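Local coordinates for alpha-Amylase (Thermotoga maritima, PDB 2B5D), which is named an alpha-amylase and belongs to glycoside hydrolase family 57, at residues P253-P256 with R257-E260; E328-A331 with R332-M335. All coordinates share one frame; numbering follows the deposited sequence.

Interaction 1 of 2, residues P253-P256 with R257-E260; sequences PGDP and RYRE
Pro253 starts the contact with its carbonyl oxygen, which lies 3.6 Å from CD1 of the Tyr258 ring and meets it obliquely. Asp255 does most of the work. Its CB approaches the ring from the opposite side of its plane, also obliquely, 3.4 Å from Tyr258 CD1. Its CG stands anti to the backbone N (chi1 -169°), and this brings the carboxylate to the backbone and side chain of Arg257. Asp255 OD1 takes two bonds: Arg257 N at 2.8 Å on the anti side and Arg257 NE at 3.0 Å on the syn side. Asp255 OD2 accepts from Arg257 NH1 at 3.0 Å, a nearly straight bond of 173°. The salt bridge is thus side-on and two-pronged, but the carboxylate and guanidinium planes are 39° apart. The backbone closes a type I beta turn from Asp255 to Tyr258, with Tyr258 N bonded to Asp255 O at 3.0 Å. Pro256 takes position i+1 of the turn and Arg257 position i+2. The turn belongs to the loop between strand 233-236 and helix 265-268. Helix 309-338 packs against it: Ala315 touches Arg257 and Tyr258, His319 meets the Tyr258 ring, and Glu318 forms a second salt bridge with Arg257 NH2.

Interaction 2 of 2, residues E328-A331 with R332-M335; sequences ESQA and RRLM
About two turns of the long alpha-helix 309-338 make up this contact, near the helix's C-terminal end. Four consecutive i to i+4 backbone hydrogen bonds join Glu328, Ser329, Gln330 and Ala331 to Arg332, Arg333, Leu334 and Met335. The last, Met335 N to Ala331 O, measures 2.8 Å and is almost straight.

The two arginines fold back along the helix. Arg332 bends at chi3 (-51°), and this lays its guanidinium over the preceding turn. Glu328 O sits over the centre of one face, 3.9 Å from the plane. Arg332 NH2 comes within 3.6 Å of Ser329 CA. The charged end is held elsewhere: Arg332 NH1 forms a salt bridge with Asp376. Glu328 turns its own OE1 to Ser374, and the two charged groups do not touch.

Arg333 also bends at chi3, and one face of its guanidinium lies over Gln330 CA. Its NH2 reaches Gln330 CG at 3.5 Å, with the amide and guanidinium planes 46° apart. A water accepts from Gln330 NE2 and, weakly, from Arg333 NH2, so it bridges the two side chains. Gln330 NE2 also bonds to Asp238, while its OE1 accepts from Lys327. Gln217 of the second subunit packs against Arg333.

Leu334 runs alongside Gln330, pointing the same way, with its CD2 3.6 Å from Gln330 CG. Ala331 touches Leu377 of strand 377-379, and Met335 packs on Met1 and Pro342. The bent Met335 chain brings its terminal CE back over the preceding turn, 3.9 Å from Ala331 CB and 3.3 Å from Ala331 O.

In the fold
Both interactions lie in the family 57 region and involve helix 309-338, in different ways. Interaction 1 is a loop turn that packs against the helix around Ala315 and His319. Interaction 2 is a length of the helix itself, closer to its C-terminal end. Their centres are 29 Å apart and their nearest atoms about 17 Å apart. Each is partly buried. In 253-260 a carboxylate joins backbone and guanidinium within the contact, and Glu318 also holds that guanidinium. In 328-335 the backbone bonds do the joining. Asp376 meets the charge of Arg332 from outside, and Arg333 has a long, weak ion pair with Glu240. Another subunit reaches interaction 2, but none touches interaction 1.

Interaction 1 of 2, residues P253-P256 with R257-E260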
loop_
_atom_site.group_PDB
_atom_site.type_symbol
_atom_site.label_atom_id
_atom_site.label_comp_id
_atom_site.label_asym_id
_atom_site.label_seq_id
_atom_site.Cartn_x
_atom_site.Cartn_y
_atom_site.Cartn_z
ATOM N N PRO A 253 -0.773 18.643 30.899
ATOM C CA PRO A 253 -0.226 17.277 30.682
ATOM C C PRO A 253 1.208 17.180 30.110
ATOM O O PRO A 253 1.853 16.143 30.247
ATOM C CB PRO A 253 -1.257 16.641 29.739
ATOM C CG PRO A 253 -2.541 17.365 30.069
ATOM C CD PRO A 253 -2.112 18.793 30.276
ATOM N N GLY A 254 1.715 18.222 29.464
ATOM C CA GLY A 254 3.089 18.187 28.972
ATOM C C GLY A 254 4.181 18.398 30.018
ATOM O O GLY A 254 5.364 18.442 29.678
ATOM N N ASP A 255 3.802 18.512 31.294
ATOM C CA ASP A 255 4.758 18.635 32.391
ATOM C C ASP A 255 5.731 17.450 32.463
ATOM O O ASP A 255 5.311 16.282 32.437
ATOM C CB ASP A 255 4.010 18.778 33.716
ATOM C CG ASP A 255 4.916 19.178 34.873
ATOM O OD1 ASP A 255 5.646 18.290 35.374
ATOM O OD2 ASP A 255 4.877 20.366 35.305
ATOM N N PRO A 256 7.050 17.745 32.579
ATOM C CA PRO A 256 8.057 16.681 32.642
ATOM C C PRO A 256 7.872 15.633 33.744
ATOM O O PRO A 256 8.428 14.544 33.621
ATOM C CB PRO A 256 9.394 17.436 32.777
ATOM C CG PRO A 256 9.060 18.839 33.076
ATOM C CD PRO A 256 7.647 19.094 32.627
ATOM N N ARG A 257 7.084 15.914 34.781
ATOM C CA ARG A 257 6.864 14.941 35.908
ATOM C C ARG A 257 5.770 13.930 35.617
ATOM O O ARG A 257 5.498 13.021 36.424
ATOM C CB ARG A 257 6.471 15.658 37.213
ATOM C CG ARG A 257 7.560 16.554 37.827
ATOM C CD ARG A 257 6.950 17.443 38.895
ATOM N NE ARG A 257 6.284 18.600 38.302
ATOM C CZ ARG A 257 5.751 19.610 38.985
ATOM N NH1 ARG A 257 5.161 20.605 38.329
ATOM N NH2 ARG A 257 5.792 19.615 40.316
ATOM N N TYR A 258 5.091 14.124 34.491
ATOM C CA TYR A 258 3.948 13.290 34.167
ATOM C C TYR A 258 4.364 12.055 33.369
ATOM O O TYR A 258 5.368 12.064 32.655
ATOM C CB TYR A 258 2.867 14.094 33.438
ATOM C CG TYR A 258 2.016 15.006 34.318
ATOM C CD1 TYR A 258 1.682 16.275 33.890
ATOM C CD2 TYR A 258 1.553 14.590 35.564
ATOM C CE1 TYR A 258 0.914 17.112 34.665
ATOM C CE2 TYR A 258 0.775 15.414 36.358
ATOM C CZ TYR A 258 0.455 16.670 35.906
ATOM O OH TYR A 258 -0.324 17.514 36.678
ATOM N N ARG A 259 3.571 10.996 33.501
ATOM C CA ARG A 259 3.851 9.718 32.865
ATOM C C ARG A 259 3.820 9.831 31.344
ATOM O O ARG A 259 2.861 10.370 30.759
ATOM C CB ARG A 259 2.861 8.694 33.399
ATOM C CG ARG A 259 3.148 7.236 33.127
ATOM C CD ARG A 259 2.020 6.781 32.261
ATOM N NE ARG A 259 1.444 5.552 32.738
ATOM C CZ ARG A 259 0.331 5.021 32.245
ATOM N NH1 ARG A 259 -0.136 3.882 32.729
ATOM N NH2 ARG A 259 -0.314 5.631 31.266
ATOM N N GLU A 260 4.888 9.332 30.720
ATOM C CA GLU A 260 5.071 9.320 29.272
ATOM C C GLU A 260 4.204 8.243 28.624
ATOM O O GLU A 260 4.244 7.080 29.026
ATOM C CB GLU A 260 6.545 9.089 28.951
ATOM C CG GLU A 260 6.857 8.865 27.482
ATOM C CD GLU A 260 6.543 10.076 26.629
ATOM O OE1 GLU A 260 5.669 9.964 25.747
ATOM O OE2 GLU A 260 7.155 11.147 26.853
#

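Interaction 2 of 2, residues E328-A331 with R332-M335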
loop_
_atom_site.group_PDB
_atom_site.type_symbol
_atom_site.label_atom_id
_atom_site.label_comp_id
_atom_site.label_asym_id
_atom_site.label_seq_id
_atom_site.Cartn_x
_atom_site.Cartn_y
_atom_site.Cartn_z
ATOM N N GLU A 328 -11.489 31.246 39.262
ATOM C CA GLU A 328 -11.916 32.209 40.280
ATOM C C GLU A 328 -11.671 33.601 39.767
ATOM O O GLU A 328 -12.525 34.472 39.786
ATOM C CB GLU A 328 -11.113 31.989 41.539
ATOM C CG GLU A 328 -11.513 30.704 42.257
ATOM C CD GLU A 328 -10.808 30.527 43.573
ATOM O OE1 GLU A 328 -11.406 29.904 44.491
ATOM O OE2 GLU A 328 -9.666 31.018 43.696
ATOM N N SER A 329 -10.482 33.822 39.287
ATOM C CA SER A 329 -10.224 35.090 38.665
ATOM C C SER A 329 -11.289 35.380 37.565
ATOM O O SER A 329 -11.904 36.437 37.555
ATOM C CB SER A 329 -8.806 35.100 38.139
ATOM O OG SER A 329 -8.609 36.271 37.408
ATOM N N GLN A 330 -11.550 34.421 36.677
ATOM C CA GLN A 330 -12.507 34.633 35.550
ATOM C C GLN A 330 -13.956 34.859 36.057
ATOM O O GLN A 330 -14.614 35.790 35.627
ATOM C CB GLN A 330 -12.375 33.509 34.510
ATOM C CG GLN A 330 -13.513 33.443 33.428
ATOM C CD GLN A 330 -13.496 32.138 32.660
ATOM O OE1 GLN A 330 -13.511 31.047 33.245
ATOM N NE2 GLN A 330 -13.473 32.242 31.355
ATOM N N ALA A 331 -14.381 34.074 37.039
ATOM C CA ALA A 331 -15.646 34.269 37.682
ATOM C C ALA A 331 -15.854 35.682 38.243
ATOM O O ALA A 331 -16.895 36.326 37.983
ATOM C CB ALA A 331 -15.870 33.215 38.778
ATOM N N ARG A 332 -14.868 36.170 39.014
ATOM C CA ARG A 332 -15.008 37.433 39.708
ATOM C C ARG A 332 -15.115 38.553 38.701
ATOM O O ARG A 332 -15.985 39.423 38.832
ATOM C CB ARG A 332 -13.830 37.663 40.671
ATOM C CG ARG A 332 -13.900 36.855 41.991
ATOM C CD ARG A 332 -12.835 37.388 42.980
ATOM N NE ARG A 332 -11.529 37.445 42.305
ATOM C CZ ARG A 332 -10.577 36.527 42.445
ATOM N NH1 ARG A 332 -10.754 35.490 43.282
ATOM N NH2 ARG A 332 -9.442 36.662 41.763
ATOM N N ARG A 333 -14.251 38.527 37.694
ATOM C CA ARG A 333 -14.275 39.503 36.625
ATOM C C ARG A 333 -15.650 39.522 35.902
ATOM O O ARG A 333 -16.146 40.586 35.512
ATOM C CB ARG A 333 -13.170 39.136 35.641
ATOM C CG ARG A 333 -13.126 39.952 34.364
ATOM C CD ARG A 333 -11.947 39.541 33.492
ATOM N NE ARG A 333 -12.174 38.349 32.666
ATOM C CZ ARG A 333 -11.535 37.180 32.799
ATOM N NH1 ARG A 333 -10.588 37.001 33.744
ATOM N NH2 ARG A 333 -11.833 36.187 31.969
ATOM N N LEU A 334 -16.239 38.338 35.712
ATOM C CA LEU A 334 -17.484 38.181 34.970
ATOM C C LEU A 334 -18.676 38.628 35.793
ATOM O O LEU A 334 -19.524 39.302 35.270
ATOM C CB LEU A 334 -17.689 36.723 34.531
ATOM C CG LEU A 334 -17.452 36.191 33.104
ATOM C CD1 LEU A 334 -16.722 37.101 32.157
ATOM C CD2 LEU A 334 -16.820 34.784 33.176
ATOM N N MET A 335 -18.752 38.211 37.060
ATOM C CA MET A 335 -19.779 38.688 37.986
ATOM C C MET A 335 -19.801 40.221 37.998
ATOM O O MET A 335 -20.859 40.858 37.810
ATOM C CB MET A 335 -19.551 38.125 39.394
ATOM C CG MET A 335 -20.251 36.810 39.617
ATOM S SD MET A 335 -19.929 35.828 41.107
ATOM C CE MET A 335 -18.141 35.555 40.994
HETATM O O HOH W 1 -13.999 34.949 30.291
#